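Local atomic coordinates of SusD homolog (Bacteroides thetaiotaomicron VPI-5482, PDB entry 3IV0), a protein that is a SusD-family outer-membrane protein that probably binds glycans at the cell surface for uptake, though its own ligand is not established. Residues N213-L216 with V217-A221; N223-Q226 with Y227-V231. All coordinates share one frame; numbering follows the deposited sequence.

How the contacts relate
Contact 1 is the last two turns of helix 202-219 and contact 2 the opening turns of helix 224-238, the next helix in the chain, centres about 8 Å apart. Two polar bridges join them. D220 OD2 lies 2.6 Å from Y227 OH, a probable hydrogen bond where the first helix ends, and N213 OD1 lies 2.8 Å from N230 ND2, probably a second one further along the pair. On the other flank the helices meet through side-chain packing, V217 CG1 3.4 Å from Y228 OH. 1,2-Ethanediol, probably from the crystallisation liquor, is bound about 4 Å from the side chain of N230, and ethanediol also lies about 5 Å from that of N213.

Contact 1 (N213-L216 with V217-A221); sequences NLWL and VQFDA
The last two turns of helix 202-219 are held by i to i+4 backbone bonds from V217 N to N213 O (3.0 Å), F219 N to W215 O (3.1 Å) and D220 N to L216 O (2.8 Å), and D220 is the first residue to leave helical geometry. W215 O also receives a weak bond from Q218 N, so two amides share this one carbonyl.

W215 and F219, one turn apart, carry the side-chain contact. They lie side by side and point the same way, each with CG anti to its own carbonyl carbon (chi1 -85° and -67°). The ring planes are only 19° apart but slid so far that they barely overlap, with centroids 5.8 Å apart; the touching is done by the rims, W215 CE3 against F219 CE2 at 3.6 Å. The phenyl ring also brings an edge to the backbone, F219 CD2 standing 3.4 Å from W215 O near the ring plane. On another side of the helix, V217 lies against the carbonyls of the preceding turn, CB 3.4 Å from L214 O and CG2 3.5 Å from N213 O.

At the helix end D220 OD2 is hydrogen-bonded to Y227 OH, while N213 is tied to N230 through OD1 and to M209 O through ND2. F136 meets the W215 ring edge-to-face and W459 meets that of F219. Helix 429-436 packs on L214 and W215, helix 162-167 on L216, F219 and D220, and helix 224-238 on N213, L214 and V217.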
ATOM      1  N   ASN A 213      -8.358  -6.127  -8.983  1.00  8.64           N
ATOM      2  CA  ASN A 213      -8.987  -5.924 -10.294  1.00  8.95           C
ATOM      3  C   ASN A 213      -8.191  -4.948 -11.152  1.00  8.43           C
ATOM      4  O   ASN A 213      -8.024  -5.157 -12.348  1.00  9.10           O
ATOM      5  CB  ASN A 213     -10.400  -5.416 -10.118  1.00  9.01           C
ATOM      6  CG  ASN A 213     -11.402  -6.541  -9.951  1.00  9.49           C
ATOM      7  OD1 ASN A 213     -11.682  -7.289 -10.900  1.00 10.59           O
ATOM      8  ND2 ASN A 213     -11.940  -6.685  -8.744  1.00 10.63           N
ATOM      9  N   LEU A 214      -7.709  -3.855 -10.574  1.00  9.14           N
ATOM     10  CA  LEU A 214      -7.002  -2.841 -11.356  1.00  9.12           C
ATOM     11  C   LEU A 214      -5.623  -3.312 -11.809  1.00  9.56           C
ATOM     12  O   LEU A 214      -5.140  -2.908 -12.878  1.00 10.24           O
ATOM     13  CB  LEU A 214      -6.956  -1.518 -10.598  1.00  8.43           C
ATOM     14  CG  LEU A 214      -8.356  -0.877 -10.462  1.00  9.38           C
ATOM     15  CD1 LEU A 214      -8.312   0.240  -9.439  1.00 10.14           C
ATOM     16  CD2 LEU A 214      -8.825  -0.326 -11.819  1.00 11.91           C
ATOM     17  N   TRP A 215      -5.003  -4.232 -11.081  1.00  9.28           N
ATOM     18  CA  TRP A 215      -3.780  -4.871 -11.534  1.00  9.67           C
ATOM     19  C   TRP A 215      -4.115  -5.823 -12.680  1.00 10.18           C
ATOM     20  O   TRP A 215      -3.359  -5.922 -13.654  1.00  9.98           O
ATOM     21  CB  TRP A 215      -2.991  -5.564 -10.383  1.00  9.27           C
ATOM     22  CG  TRP A 215      -2.132  -4.603  -9.712  1.00  8.46           C
ATOM     23  CD1 TRP A 215      -2.523  -3.590  -8.896  1.00  8.71           C
ATOM     24  CD2 TRP A 215      -0.714  -4.507  -9.829  1.00  7.77           C
ATOM     25  NE1 TRP A 215      -1.434  -2.838  -8.519  1.00  8.92           N
ATOM     26  CE2 TRP A 215      -0.303  -3.399  -9.068  1.00  7.80           C
ATOM     27  CE3 TRP A 215       0.257  -5.259 -10.496  1.00  9.32           C
ATOM     28  CZ2 TRP A 215       1.043  -3.013  -8.992  1.00  8.62           C
ATOM     29  CZ3 TRP A 215       1.577  -4.892 -10.405  1.00  9.27           C
ATOM     30  CH2 TRP A 215       1.959  -3.785  -9.668  1.00  9.81           C
ATOM     31  N   LEU A 216      -5.234  -6.514 -12.599  1.00  9.26           N
ATOM     32  CA  LEU A 216      -5.672  -7.410 -13.700  1.00  9.79           C
ATOM     33  C   LEU A 216      -5.999  -6.617 -14.969  1.00 10.07           C
ATOM     34  O   LEU A 216      -5.800  -7.107 -16.082  1.00 10.46           O
ATOM     35  CB  LEU A 216      -6.864  -8.268 -13.248  1.00 10.09           C
ATOM     36  CG  LEU A 216      -6.424  -9.427 -12.331  1.00 10.23           C
ATOM     37  CD1 LEU A 216      -7.603 -10.007 -11.565  1.00 11.26           C
ATOM     38  CD2 LEU A 216      -5.766 -10.542 -13.135  1.00 11.23           C
ATOM     39  N   VAL A 217      -6.444  -5.387 -14.839  1.00  9.37           N
ATOM     40  CA  VAL A 217      -6.664  -4.525 -16.007  1.00 10.78           C
ATOM     41  C   VAL A 217      -5.384  -4.402 -16.819  1.00 10.36           C
ATOM     42  O   VAL A 217      -5.421  -4.446 -18.047  1.00 12.44           O
ATOM     43  CB  VAL A 217      -7.148  -3.105 -15.570  1.00 10.12           C
ATOM     44  CG1 VAL A 217      -6.936  -2.072 -16.717  1.00 12.13           C
ATOM     45  CG2 VAL A 217      -8.602  -3.172 -15.152  1.00 10.55           C
ATOM     46  N   GLN A 218      -4.237  -4.257 -16.159  1.00 10.09           N
ATOM     47  CA  GLN A 218      -2.965  -4.068 -16.820  1.00 10.58           C
ATOM     48  C   GLN A 218      -2.411  -5.373 -17.376  1.00 10.95           C
ATOM     49  O   GLN A 218      -1.860  -5.409 -18.480  1.00 11.37           O
ATOM     50  CB  GLN A 218      -1.941  -3.511 -15.829  1.00 11.75           C
ATOM     51  CG  GLN A 218      -0.543  -3.313 -16.406  1.00 12.39           C
ATOM     52  CD  GLN A 218      -0.493  -2.374 -17.600  1.00 16.10           C
ATOM     53  OE1 GLN A 218      -1.206  -1.346 -17.672  1.00 16.41           O
ATOM     54  NE2 GLN A 218       0.379  -2.708 -18.532  1.00 16.79           N
ATOM     55  N   PHE A 219      -2.499  -6.451 -16.608  1.00 10.12           N
ATOM     56  CA  PHE A 219      -1.788  -7.681 -16.926  1.00 11.62           C
ATOM     57  C   PHE A 219      -2.640  -8.763 -17.552  1.00 11.41           C
ATOM     58  O   PHE A 219      -2.115  -9.778 -17.994  1.00 12.96           O
ATOM     59  CB  PHE A 219      -1.002  -8.156 -15.698  1.00 10.31           C
ATOM     60  CG  PHE A 219       0.105  -7.226 -15.344  1.00 11.62           C
ATOM     61  CD1 PHE A 219       1.262  -7.233 -16.074  1.00 12.10           C
ATOM     62  CD2 PHE A 219      -0.024  -6.307 -14.326  1.00 10.32           C
ATOM     63  CE1 PHE A 219       2.287  -6.360 -15.776  1.00 12.95           C
ATOM     64  CE2 PHE A 219       0.997  -5.432 -14.031  1.00 10.54           C
ATOM     65  CZ  PHE A 219       2.151  -5.470 -14.761  1.00 11.44           C
ATOM     66  N   ASP A 220      -3.955  -8.560 -17.585  1.00 11.40           N
ATOM     67  CA  ASP A 220      -4.878  -9.398 -18.348  1.00 11.58           C
ATOM     68  C   ASP A 220      -5.861  -8.482 -19.098  1.00 10.99           C
ATOM     69  O   ASP A 220      -7.085  -8.571 -18.976  1.00 11.95           O
ATOM     70  CB  ASP A 220      -5.606 -10.348 -17.433  1.00 11.04           C
ATOM     71  CG  ASP A 220      -6.429 -11.379 -18.182  1.00 13.03           C
ATOM     72  OD1 ASP A 220      -5.952 -11.887 -19.232  1.00 17.52           O
ATOM     73  OD2 ASP A 220      -7.532 -11.714 -17.720  1.00 12.94           O
ATOM     74  N   ALA A 221      -5.285  -7.618 -19.902  1.00 13.30           N
ATOM     75  CA  ALA A 221      -6.040  -6.537 -20.504  1.00 13.86           C
ATOM     76  C   ALA A 221      -7.175  -6.979 -21.411  1.00 13.87           C
ATOM     77  O   ALA A 221      -8.115  -6.217 -21.632  1.00 14.06           O
ATOM     78  CB  ALA A 221      -5.112  -5.612 -21.252  1.00 15.76           C
TER

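Contact 2 (N223-Q226 with Y227-V231)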
ATOM      1  N   ASN A 223      -9.506  -8.708 -20.718  1.00 14.01           N
ATOM      2  CA  ASN A 223     -10.679  -8.771 -19.875  1.00 14.49           C
ATOM      3  C   ASN A 223     -10.855  -7.483 -19.048  1.00 11.76           C
ATOM      4  O   ASN A 223     -11.582  -7.473 -18.065  1.00 13.45           O
ATOM      5  CB  ASN A 223     -10.611  -9.996 -18.964  1.00 14.23           C
ATOM      6  CG  ASN A 223     -10.610 -11.281 -19.750  1.00 17.24           C
ATOM      7  OD1 ASN A 223      -9.698 -12.126 -19.628  1.00 20.23           O
ATOM      8  ND2 ASN A 223     -11.621 -11.436 -20.585  1.00 17.02           N
ATOM      9  N   LYS A 224     -10.232  -6.403 -19.474  1.00 12.09           N
ATOM     10  CA  LYS A 224     -10.268  -5.195 -18.675  1.00 13.42           C
ATOM     11  C   LYS A 224     -11.676  -4.623 -18.449  1.00 14.87           C
ATOM     12  O   LYS A 224     -11.955  -4.075 -17.395  1.00 13.85           O
ATOM     13  CB  LYS A 224      -9.306  -4.178 -19.232  1.00 14.32           C
ATOM     14  CG  LYS A 224      -9.704  -3.528 -20.564  1.00 17.06           C
ATOM     15  CD  LYS A 224      -8.642  -2.555 -21.044  1.00 19.54           C
ATOM     16  CE  LYS A 224      -9.145  -1.703 -22.185  1.00 32.33           C
ATOM     17  NZ  LYS A 224      -9.411  -2.501 -23.417  1.00 38.89           N
ATOM     18  N   GLU A 225     -12.579  -4.745 -19.411  1.00 14.73           N
ATOM     19  CA  GLU A 225     -13.928  -4.233 -19.186  1.00 15.92           C
ATOM     20  C   GLU A 225     -14.584  -4.896 -17.992  1.00 15.26           C
ATOM     21  O   GLU A 225     -15.176  -4.209 -17.164  1.00 14.48           O
ATOM     22  CB  GLU A 225     -14.774  -4.402 -20.462  1.00 17.06           C
ATOM     23  CG  GLU A 225     -16.295  -4.204 -20.298  1.00 23.78           C
ATOM     24  CD  GLU A 225     -17.026  -4.360 -21.644  1.00 26.27           C
ATOM     25  OE1 GLU A 225     -17.176  -3.350 -22.358  1.00 32.20           O
ATOM     26  OE2 GLU A 225     -17.410  -5.500 -21.991  1.00 41.22           O
ATOM     27  N   GLN A 226     -14.483  -6.210 -17.862  1.00 12.64           N
ATOM     28  CA  GLN A 226     -15.011  -6.885 -16.728  1.00 13.36           C
ATOM     29  C   GLN A 226     -14.317  -6.464 -15.426  1.00 11.83           C
ATOM     30  O   GLN A 226     -14.968  -6.305 -14.428  1.00 12.40           O
ATOM     31  CB  GLN A 226     -14.935  -8.411 -16.866  1.00 16.82           C
ATOM     32  CG  GLN A 226     -15.665  -9.144 -15.764  1.00 18.60           C
ATOM     33  CD  GLN A 226     -17.151  -8.786 -15.697  1.00 29.81           C
ATOM     34  OE1 GLN A 226     -17.878  -8.997 -16.667  1.00 29.34           O
ATOM     35  NE2 GLN A 226     -17.603  -8.223 -14.570  1.00 22.60           N
ATOM     36  N   TYR A 227     -12.997  -6.344 -15.437  1.00 12.05           N
ATOM     37  CA  TYR A 227     -12.330  -5.924 -14.195  1.00 10.13           C
ATOM     38  C   TYR A 227     -12.779  -4.533 -13.764  1.00 10.79           C
ATOM     39  O   TYR A 227     -13.028  -4.296 -12.577  1.00 10.94           O
ATOM     40  CB  TYR A 227     -10.807  -6.000 -14.365  1.00 10.15           C
ATOM     41  CG  TYR A 227     -10.300  -7.410 -14.694  1.00 10.15           C
ATOM     42  CD1 TYR A 227     -10.692  -8.495 -13.953  1.00 10.60           C
ATOM     43  CD2 TYR A 227      -9.400  -7.629 -15.746  1.00 10.32           C
ATOM     44  CE1 TYR A 227     -10.233  -9.787 -14.259  1.00 11.50           C
ATOM     45  CE2 TYR A 227      -8.961  -8.920 -16.043  1.00  9.96           C
ATOM     46  CZ  TYR A 227      -9.393  -9.967 -15.305  1.00 11.13           C
ATOM     47  OH  TYR A 227      -8.954 -11.258 -15.572  1.00 11.74           O
ATOM     48  N   TYR A 228     -12.879  -3.597 -14.692  1.00 11.02           N
ATOM     49  CA  TYR A 228     -13.374  -2.278 -14.359  1.00 10.01           C
ATOM     50  C   TYR A 228     -14.812  -2.339 -13.852  1.00 10.91           C
ATOM     51  O   TYR A 228     -15.153  -1.685 -12.877  1.00 11.16           O
ATOM     52  CB  TYR A 228     -13.274  -1.332 -15.565  1.00 10.52           C
ATOM     53  CG  TYR A 228     -11.900  -0.754 -15.846  1.00 10.06           C
ATOM     54  CD1 TYR A 228     -11.153  -0.114 -14.865  1.00 11.39           C
ATOM     55  CD2 TYR A 228     -11.386  -0.749 -17.140  1.00 11.61           C
ATOM     56  CE1 TYR A 228      -9.947   0.488 -15.163  1.00 10.60           C
ATOM     57  CE2 TYR A 228     -10.182  -0.159 -17.432  1.00 11.31           C
ATOM     58  CZ  TYR A 228      -9.458   0.473 -16.449  1.00 10.66           C
ATOM     59  OH  TYR A 228      -8.254   1.085 -16.755  1.00 13.57           O
ATOM     60  N   ARG A 229     -15.655  -3.158 -14.462  1.00 12.29           N
ATOM     61  CA  ARG A 229     -17.002  -3.329 -13.957  1.00 12.55           C
ATOM     62  C   ARG A 229     -17.020  -3.870 -12.542  1.00 11.52           C
ATOM     63  O   ARG A 229     -17.879  -3.529 -11.708  1.00 12.38           O
ATOM     64  CB  ARG A 229     -17.828  -4.218 -14.915  1.00 13.00           C
ATOM     65  CG  ARG A 229     -18.254  -3.521 -16.172  1.00 15.62           C
ATOM     66  CD  ARG A 229     -19.075  -4.474 -17.047  1.00 24.04           C
ATOM     67  NE  ARG A 229     -19.525  -3.786 -18.245  1.00 31.43           N
ATOM     68  CZ  ARG A 229     -20.056  -4.399 -19.293  1.00 38.48           C
ATOM     69  NH1 ARG A 229     -20.216  -5.717 -19.289  1.00 39.37           N
ATOM     70  NH2 ARG A 229     -20.430  -3.690 -20.344  1.00 40.17           N
ATOM     71  N   ASN A 230     -16.092  -4.782 -12.253  1.00 11.55           N
ATOM     72  CA  ASN A 230     -15.964  -5.304 -10.907  1.00 10.75           C
ATOM     73  C   ASN A 230     -15.646  -4.177  -9.931  1.00  9.74           C
ATOM     74  O   ASN A 230     -16.159  -4.130  -8.838  1.00 10.59           O
ATOM     75  CB  ASN A 230     -14.840  -6.339 -10.824  1.00 11.57           C
ATOM     76  CG  ASN A 230     -15.164  -7.660 -11.521  1.00 12.87           C
ATOM     77  OD1 ASN A 230     -16.325  -7.940 -11.881  1.00 15.48           O
ATOM     78  ND2 ASN A 230     -14.126  -8.464 -11.728  1.00 12.07           N
ATOM     79  N   VAL A 231     -14.759  -3.275 -10.316  1.00  9.54           N
ATOM     80  CA  VAL A 231     -14.394  -2.166  -9.426  1.00 10.22           C
ATOM     81  C   VAL A 231     -15.595  -1.275  -9.192  1.00 11.40           C
ATOM     82  O   VAL A 231     -15.835  -0.817  -8.071  1.00 11.05           O
ATOM     83  CB  VAL A 231     -13.239  -1.340  -9.961  1.00 10.53           C
ATOM     84  CG1 VAL A 231     -12.987  -0.115  -9.099  1.00 10.94           C
ATOM     85  CG2 VAL A 231     -11.968  -2.181 -10.068  1.00 11.12           C
TER
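Q226, Y227 and R229 do most of the work on the first turns of helix 224-238. Q226 has CG anti to its backbone N (chi1 -172°) and then bends at chi2, which brings its amide round to N230. There Q226 NE2 donates to N230 OD1 over 3.0 Å; the acceptor lies close to the plane of the glutamine amide, but the donor stands above that of the asparagine carbonyl, off its lone pairs. N230 ND2 donates to N213 OD1, so both ends of that amide are held.

Y227 swings its ring back toward the helix start, CD2 coming within 3.2 Å of N223 O and CE2 within 3.5 Å of N223 CB. Its hydroxyl is hydrogen-bonded to D220 and Q167.

R229 runs out extended beside E225, carboxylate and guanidinium stacked with planes 5° apart. E225 OE1 is 3.8 Å from R229 NH2, a long salt bridge of charge alone, no N-H pointing at the oxygen.

Such i to i+4 pairs are common on exposed helix faces. With Y227 and Y228 turned to helix 202-219, and Y228 also on helix 367-381, the helix is amphipathic, consistent with the TPR-like scaffold of SusD proteins.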